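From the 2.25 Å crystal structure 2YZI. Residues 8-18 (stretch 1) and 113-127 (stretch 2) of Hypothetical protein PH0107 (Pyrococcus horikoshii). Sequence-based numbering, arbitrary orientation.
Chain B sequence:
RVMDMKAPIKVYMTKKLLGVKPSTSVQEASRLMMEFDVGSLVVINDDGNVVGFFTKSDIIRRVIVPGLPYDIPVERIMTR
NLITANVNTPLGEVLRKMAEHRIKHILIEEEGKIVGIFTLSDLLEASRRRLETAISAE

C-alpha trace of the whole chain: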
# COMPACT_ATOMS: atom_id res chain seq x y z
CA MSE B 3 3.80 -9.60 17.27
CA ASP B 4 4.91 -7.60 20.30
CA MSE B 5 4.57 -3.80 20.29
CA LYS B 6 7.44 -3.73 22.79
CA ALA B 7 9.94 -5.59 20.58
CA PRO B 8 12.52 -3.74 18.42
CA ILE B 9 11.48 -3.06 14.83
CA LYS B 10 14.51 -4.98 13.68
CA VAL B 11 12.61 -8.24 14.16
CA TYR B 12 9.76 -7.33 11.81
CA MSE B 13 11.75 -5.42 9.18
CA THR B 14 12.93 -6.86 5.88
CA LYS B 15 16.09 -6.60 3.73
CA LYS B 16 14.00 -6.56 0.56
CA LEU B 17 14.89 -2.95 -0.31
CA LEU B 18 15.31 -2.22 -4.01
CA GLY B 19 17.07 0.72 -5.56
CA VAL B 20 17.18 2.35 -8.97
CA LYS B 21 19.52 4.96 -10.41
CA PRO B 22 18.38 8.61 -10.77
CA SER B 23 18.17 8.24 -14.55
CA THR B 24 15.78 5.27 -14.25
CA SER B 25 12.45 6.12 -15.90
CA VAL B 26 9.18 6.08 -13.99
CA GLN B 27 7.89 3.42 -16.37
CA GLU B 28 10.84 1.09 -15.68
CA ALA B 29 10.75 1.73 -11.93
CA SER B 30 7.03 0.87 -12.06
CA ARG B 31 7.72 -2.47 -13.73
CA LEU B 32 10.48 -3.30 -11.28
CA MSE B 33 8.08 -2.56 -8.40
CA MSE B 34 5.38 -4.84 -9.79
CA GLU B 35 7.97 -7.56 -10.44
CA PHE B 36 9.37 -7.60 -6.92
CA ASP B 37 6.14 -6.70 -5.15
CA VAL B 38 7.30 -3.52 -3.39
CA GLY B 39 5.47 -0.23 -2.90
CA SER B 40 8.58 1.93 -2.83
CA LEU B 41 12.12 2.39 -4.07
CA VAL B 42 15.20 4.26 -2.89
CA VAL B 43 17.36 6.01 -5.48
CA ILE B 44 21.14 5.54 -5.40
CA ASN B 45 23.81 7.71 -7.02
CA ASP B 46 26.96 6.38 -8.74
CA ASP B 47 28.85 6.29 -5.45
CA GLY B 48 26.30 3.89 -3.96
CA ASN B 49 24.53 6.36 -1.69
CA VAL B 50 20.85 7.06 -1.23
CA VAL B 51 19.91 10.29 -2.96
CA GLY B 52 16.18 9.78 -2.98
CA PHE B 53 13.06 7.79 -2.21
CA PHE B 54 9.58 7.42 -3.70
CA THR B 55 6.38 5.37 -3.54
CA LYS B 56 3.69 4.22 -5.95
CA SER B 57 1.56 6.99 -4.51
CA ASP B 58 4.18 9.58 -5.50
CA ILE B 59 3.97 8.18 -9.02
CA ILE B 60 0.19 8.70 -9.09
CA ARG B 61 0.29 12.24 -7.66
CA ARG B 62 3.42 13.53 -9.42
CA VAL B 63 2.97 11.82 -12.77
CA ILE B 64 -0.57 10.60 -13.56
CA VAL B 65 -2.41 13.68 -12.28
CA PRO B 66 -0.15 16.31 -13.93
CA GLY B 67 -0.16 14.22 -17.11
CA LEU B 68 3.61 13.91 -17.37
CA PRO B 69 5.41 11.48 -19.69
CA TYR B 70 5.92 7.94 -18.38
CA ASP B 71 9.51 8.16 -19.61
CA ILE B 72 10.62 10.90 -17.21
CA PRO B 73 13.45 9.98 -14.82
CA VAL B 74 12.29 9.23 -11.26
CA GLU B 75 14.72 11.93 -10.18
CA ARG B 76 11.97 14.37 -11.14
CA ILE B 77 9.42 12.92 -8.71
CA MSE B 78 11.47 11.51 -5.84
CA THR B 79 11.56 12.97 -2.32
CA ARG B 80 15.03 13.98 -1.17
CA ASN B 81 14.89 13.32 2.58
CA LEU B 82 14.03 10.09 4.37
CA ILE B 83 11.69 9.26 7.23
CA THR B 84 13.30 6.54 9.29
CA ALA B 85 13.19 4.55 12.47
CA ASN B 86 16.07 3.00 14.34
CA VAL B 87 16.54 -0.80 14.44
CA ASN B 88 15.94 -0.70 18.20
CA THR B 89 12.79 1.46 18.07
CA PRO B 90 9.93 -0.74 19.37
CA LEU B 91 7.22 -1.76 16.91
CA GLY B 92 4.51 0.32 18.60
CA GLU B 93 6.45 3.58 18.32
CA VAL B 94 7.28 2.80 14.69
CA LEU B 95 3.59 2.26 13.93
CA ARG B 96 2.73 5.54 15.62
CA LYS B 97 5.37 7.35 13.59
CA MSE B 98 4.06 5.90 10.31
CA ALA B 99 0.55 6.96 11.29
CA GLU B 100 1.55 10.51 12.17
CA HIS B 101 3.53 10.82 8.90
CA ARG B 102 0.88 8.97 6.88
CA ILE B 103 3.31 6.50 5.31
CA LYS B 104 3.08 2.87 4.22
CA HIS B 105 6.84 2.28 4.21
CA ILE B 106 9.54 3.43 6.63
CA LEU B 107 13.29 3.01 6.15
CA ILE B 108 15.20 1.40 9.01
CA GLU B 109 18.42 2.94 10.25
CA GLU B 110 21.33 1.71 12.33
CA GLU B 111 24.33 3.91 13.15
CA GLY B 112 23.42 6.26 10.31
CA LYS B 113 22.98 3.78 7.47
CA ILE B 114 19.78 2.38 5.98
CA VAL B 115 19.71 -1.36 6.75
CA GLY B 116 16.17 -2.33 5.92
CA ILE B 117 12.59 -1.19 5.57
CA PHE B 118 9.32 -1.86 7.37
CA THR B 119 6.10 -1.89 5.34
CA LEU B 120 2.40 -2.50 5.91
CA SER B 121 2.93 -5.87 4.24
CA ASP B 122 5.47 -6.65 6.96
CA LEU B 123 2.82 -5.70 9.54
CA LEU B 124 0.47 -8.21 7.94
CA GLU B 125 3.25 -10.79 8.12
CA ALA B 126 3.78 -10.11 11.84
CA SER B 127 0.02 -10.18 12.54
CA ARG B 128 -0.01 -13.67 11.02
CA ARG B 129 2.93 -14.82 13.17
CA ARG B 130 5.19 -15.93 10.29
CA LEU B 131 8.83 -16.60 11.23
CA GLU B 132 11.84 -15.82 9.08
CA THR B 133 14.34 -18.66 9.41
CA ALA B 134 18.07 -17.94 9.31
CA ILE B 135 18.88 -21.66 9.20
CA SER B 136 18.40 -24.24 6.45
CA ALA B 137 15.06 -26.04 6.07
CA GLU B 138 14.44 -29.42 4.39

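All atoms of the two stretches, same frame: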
# COMPACT_ATOMS: atom_id res chain seq x y z
N PRO B 8 11.84 -4.62 19.37
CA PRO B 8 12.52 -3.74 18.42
C PRO B 8 12.07 -4.00 17.00
O PRO B 8 11.86 -5.16 16.61
CB PRO B 8 13.99 -4.09 18.62
CG PRO B 8 13.91 -5.55 18.91
CD PRO B 8 12.78 -5.62 19.91
N ILE B 9 11.93 -2.93 16.21
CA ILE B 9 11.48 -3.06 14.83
C ILE B 9 12.37 -3.96 14.00
O ILE B 9 11.95 -4.50 12.99
CB ILE B 9 11.38 -1.67 14.12
CG1 ILE B 9 10.47 -1.78 12.90
CG2 ILE B 9 12.77 -1.20 13.65
CD1 ILE B 9 9.03 -2.10 13.25
N LYS B 10 13.60 -4.15 14.44
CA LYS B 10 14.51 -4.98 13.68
C LYS B 10 14.05 -6.42 13.50
O LYS B 10 14.55 -7.12 12.62
CB LYS B 10 15.92 -4.96 14.29
CG LYS B 10 16.04 -5.39 15.74
CD LYS B 10 17.48 -5.18 16.20
CE LYS B 10 17.72 -5.66 17.61
NZ LYS B 10 19.14 -5.41 18.00
N VAL B 11 13.08 -6.86 14.30
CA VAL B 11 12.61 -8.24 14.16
C VAL B 11 11.49 -8.39 13.12
O VAL B 11 11.24 -9.48 12.62
CB VAL B 11 12.13 -8.82 15.51
CG1 VAL B 11 13.05 -8.38 16.62
CG2 VAL B 11 10.69 -8.43 15.79
N TYR B 12 10.84 -7.28 12.78
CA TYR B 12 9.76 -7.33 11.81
C TYR B 12 10.15 -6.72 10.46
O TYR B 12 9.42 -6.85 9.48
CB TYR B 12 8.53 -6.60 12.36
CG TYR B 12 8.13 -7.05 13.74
CD1 TYR B 12 7.59 -8.31 13.96
CD2 TYR B 12 8.27 -6.19 14.83
CE1 TYR B 12 7.20 -8.72 15.24
CE2 TYR B 12 7.89 -6.58 16.12
CZ TYR B 12 7.35 -7.84 16.31
OH TYR B 12 6.96 -8.23 17.57
N MSE B 13 11.29 -6.04 10.42
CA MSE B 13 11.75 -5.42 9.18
C MSE B 13 12.24 -6.45 8.18
O MSE B 13 12.46 -7.62 8.51
CB MSE B 13 12.89 -4.44 9.45
CG MSE B 13 14.14 -5.08 10.01
SE MSE B 13 15.68 -3.90 9.83
CE MSE B 13 17.06 -5.25 9.59
N THR B 14 12.44 -6.00 6.95
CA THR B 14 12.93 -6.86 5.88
C THR B 14 14.16 -6.24 5.21
O THR B 14 14.42 -5.05 5.37
CB THR B 14 11.87 -7.09 4.80
OG1 THR B 14 12.46 -7.78 3.70
CG2 THR B 14 11.31 -5.76 4.30
N LYS B 15 14.90 -7.06 4.46
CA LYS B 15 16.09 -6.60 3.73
C LYS B 15 15.70 -6.29 2.30
O LYS B 15 16.44 -5.64 1.56
CB LYS B 15 17.17 -7.69 3.72
CG LYS B 15 17.99 -7.82 5.00
CD LYS B 15 18.92 -6.63 5.21
CE LYS B 15 19.89 -6.90 6.36
NZ LYS B 15 20.78 -5.73 6.61
N LYS B 16 14.52 -6.76 1.90
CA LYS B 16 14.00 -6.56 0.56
C LYS B 16 13.81 -5.07 0.23
O LYS B 16 12.69 -4.58 0.17
CB LYS B 16 12.68 -7.31 0.41
CG LYS B 16 12.05 -7.23 -0.97
CD LYS B 16 10.64 -7.79 -0.95
CE LYS B 16 10.51 -9.03 -1.81
NZ LYS B 16 10.86 -8.72 -3.22
N LEU B 17 14.92 -4.37 0.00
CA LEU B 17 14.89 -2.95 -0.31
C LEU B 17 15.56 -2.72 -1.66
O LEU B 17 16.78 -2.81 -1.79
CB LEU B 17 15.62 -2.17 0.79
CG LEU B 17 16.08 -0.74 0.57
CD1 LEU B 17 14.92 0.15 0.13
CD2 LEU B 17 16.70 -0.23 1.87
N LEU B 18 14.76 -2.42 -2.68
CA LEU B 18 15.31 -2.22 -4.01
C LEU B 18 15.61 -0.78 -4.37
O LEU B 18 14.90 0.14 -3.98
CB LEU B 18 14.39 -2.83 -5.08
CG LEU B 18 14.43 -4.36 -5.14
CD1 LEU B 18 13.65 -4.94 -3.97
CD2 LEU B 18 13.85 -4.83 -6.45
N LYS B 113 23.25 4.38 8.77
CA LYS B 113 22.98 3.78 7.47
C LYS B 113 21.61 3.10 7.38
O LYS B 113 21.05 2.67 8.39
CB LYS B 113 24.08 2.76 7.13
CG LYS B 113 25.46 3.37 6.94
CD LYS B 113 26.50 2.29 6.67
CE LYS B 113 27.94 2.83 6.71
NZ LYS B 113 28.95 1.73 6.50
N ILE B 114 21.07 3.02 6.17
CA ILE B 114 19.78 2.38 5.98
C ILE B 114 20.07 0.88 5.87
O ILE B 114 20.84 0.45 5.01
CB ILE B 114 19.08 2.90 4.68
CG1 ILE B 114 19.09 4.44 4.68
CG2 ILE B 114 17.64 2.41 4.62
CD1 ILE B 114 18.42 5.06 5.89
N VAL B 115 19.47 0.08 6.75
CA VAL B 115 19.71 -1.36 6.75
C VAL B 115 18.53 -2.21 6.37
O VAL B 115 18.66 -3.41 6.16
CB VAL B 115 20.21 -1.83 8.13
CG1 VAL B 115 21.61 -1.35 8.36
CG2 VAL B 115 19.28 -1.32 9.22
N GLY B 116 17.36 -1.59 6.29
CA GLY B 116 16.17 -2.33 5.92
C GLY B 116 15.01 -1.39 5.78
O GLY B 116 15.19 -0.17 5.73
N ILE B 117 13.81 -1.96 5.71
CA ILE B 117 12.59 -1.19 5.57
C ILE B 117 11.44 -1.96 6.20
O ILE B 117 11.43 -3.19 6.18
CB ILE B 117 12.28 -0.95 4.08
CG1 ILE B 117 11.10 0.01 3.94
CG2 ILE B 117 11.99 -2.28 3.39
CD1 ILE B 117 10.76 0.35 2.51
N PHE B 118 10.49 -1.23 6.78
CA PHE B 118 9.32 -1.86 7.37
C PHE B 118 8.11 -1.35 6.61
O PHE B 118 7.93 -0.14 6.47
CB PHE B 118 9.19 -1.52 8.85
CG PHE B 118 7.96 -2.10 9.50
CD1 PHE B 118 7.82 -3.48 9.66
CD2 PHE B 118 6.93 -1.28 9.93
CE1 PHE B 118 6.67 -4.03 10.23
CE2 PHE B 118 5.76 -1.82 10.52
CZ PHE B 118 5.64 -3.20 10.66
N THR B 119 7.28 -2.26 6.12
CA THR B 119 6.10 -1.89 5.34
C THR B 119 4.82 -2.41 5.96
O THR B 119 4.85 -3.15 6.94
CB THR B 119 6.21 -2.44 3.89
OG1 THR B 119 6.04 -3.86 3.89
CG2 THR B 119 7.57 -2.11 3.31
N LEU B 120 3.68 -2.03 5.39
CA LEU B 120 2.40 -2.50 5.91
C LEU B 120 2.29 -3.99 5.63
O LEU B 120 1.63 -4.71 6.38
CB LEU B 120 1.23 -1.74 5.28
CG LEU B 120 1.11 -0.28 5.71
CD1 LEU B 120 -0.30 0.21 5.43
CD2 LEU B 120 1.42 -0.13 7.19
N SER B 121 2.94 -4.45 4.57
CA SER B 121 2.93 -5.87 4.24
C SER B 121 3.65 -6.62 5.36
O SER B 121 3.24 -7.72 5.74
CB SER B 121 3.63 -6.14 2.91
OG SER B 121 2.84 -5.68 1.82
N ASP B 122 4.72 -6.03 5.87
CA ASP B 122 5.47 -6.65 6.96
C ASP B 122 4.55 -6.76 8.19
O ASP B 122 4.58 -7.77 8.90
CB ASP B 122 6.70 -5.83 7.31
CG ASP B 122 7.75 -5.87 6.22
OD1 ASP B 122 8.22 -6.97 5.89
OD2 ASP B 122 8.12 -4.79 5.71
N LEU B 123 3.75 -5.72 8.42
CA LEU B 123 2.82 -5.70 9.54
C LEU B 123 1.87 -6.89 9.42
O LEU B 123 1.59 -7.58 10.40
CB LEU B 123 2.00 -4.41 9.53
CG LEU B 123 0.89 -4.32 10.59
CD1 LEU B 123 1.53 -4.36 11.97
CD2 LEU B 123 0.08 -3.04 10.39
N LEU B 124 1.37 -7.10 8.21
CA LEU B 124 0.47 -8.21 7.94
C LEU B 124 1.17 -9.52 8.27
O LEU B 124 0.58 -10.43 8.87
CB LEU B 124 0.06 -8.21 6.46
CG LEU B 124 -0.89 -9.35 6.11
CD1 LEU B 124 -2.17 -9.20 6.95
CD2 LEU B 124 -1.20 -9.36 4.61
N GLU B 125 2.44 -9.61 7.87
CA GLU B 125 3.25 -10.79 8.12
C GLU B 125 3.37 -11.05 9.64
O GLU B 125 3.22 -12.19 10.10
CB GLU B 125 4.64 -10.59 7.53
CG GLU B 125 5.28 -11.83 6.98
CD GLU B 125 4.63 -12.28 5.69
OE1 GLU B 125 3.45 -12.67 5.71
OE2 GLU B 125 5.32 -12.22 4.65
N ALA B 126 3.64 -10.00 10.40
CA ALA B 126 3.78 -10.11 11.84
C ALA B 126 2.44 -10.48 12.48
O ALA B 126 2.39 -11.30 13.40
CB ALA B 126 4.30 -8.81 12.42
N SER B 127 1.35 -9.89 12.00
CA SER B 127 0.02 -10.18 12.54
C SER B 127 -0.37 -11.63 12.31
O SER B 127 -1.23 -12.16 13.00
CB SER B 127 -1.02 -9.27 11.89
OG SER B 127 -1.12 -9.53 10.51
O HOH W 1 7.24 -9.06 10.22

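A single antiparallel bridge pins a loop segment near the N-terminus to a strand, and apolar side chains pack beside it, some against that strand and one against the helix that follows. The bridge pairs Thr14 with Ile117. Thr14 N donates to Ile117 O at 3.1 Å, and Ile117 N donates back to Thr14 O at 3.2 Å. The first is nearly straight, at 168°; the second is more bent, at 155°.

Gly116 lets the chains come this close. Its CA lies 3.3 Å from Thr14 O. A CB built there would fall 2.7 Å from Thr14 O and 2.9 Å from Met13 SE, a clash with both. Met13 is selenomethionine, and its SE sits 4.2 Å from Gly116 CA.

Lys15 points its CA-to-CB bond away from the strand, but the long side chain bends back. Its NZ donates to Val115 O at 3.2 Å, which adds a third hydrogen bond beside the bridge.

On one side of the bridge, Leu17 CD2 meets Ile114 CG2 at 3.9 Å. On the other, the Phe118 ring takes contacts from Ile9 and Tyr12. Ile9 CD1 lies over one face of it, 3.9 Å from the ring centroid and nearly on the ring normal, a CH-pi contact. Tyr12 O approaches the ring edge, 3.7 Å from Phe118 CD1. Tyr12 also reaches the helix, where its CD1 packs against Ala126 CB at 3.7 Å. A water donates to Tyr12 O and to Asp122 O, each at 3.2 Å, and so links the loop to the helix.

Asp122 is held by its own stretch. Its OD2 accepts from Thr119 N at 2.7 Å and from Thr119 OG1 at 2.9 Å. In return, Thr119 OG1 caps the helix by accepting from Asp122 N at 3.2 Å. Thr14 CG2 rests 3.6 Å from Asp122 OD2.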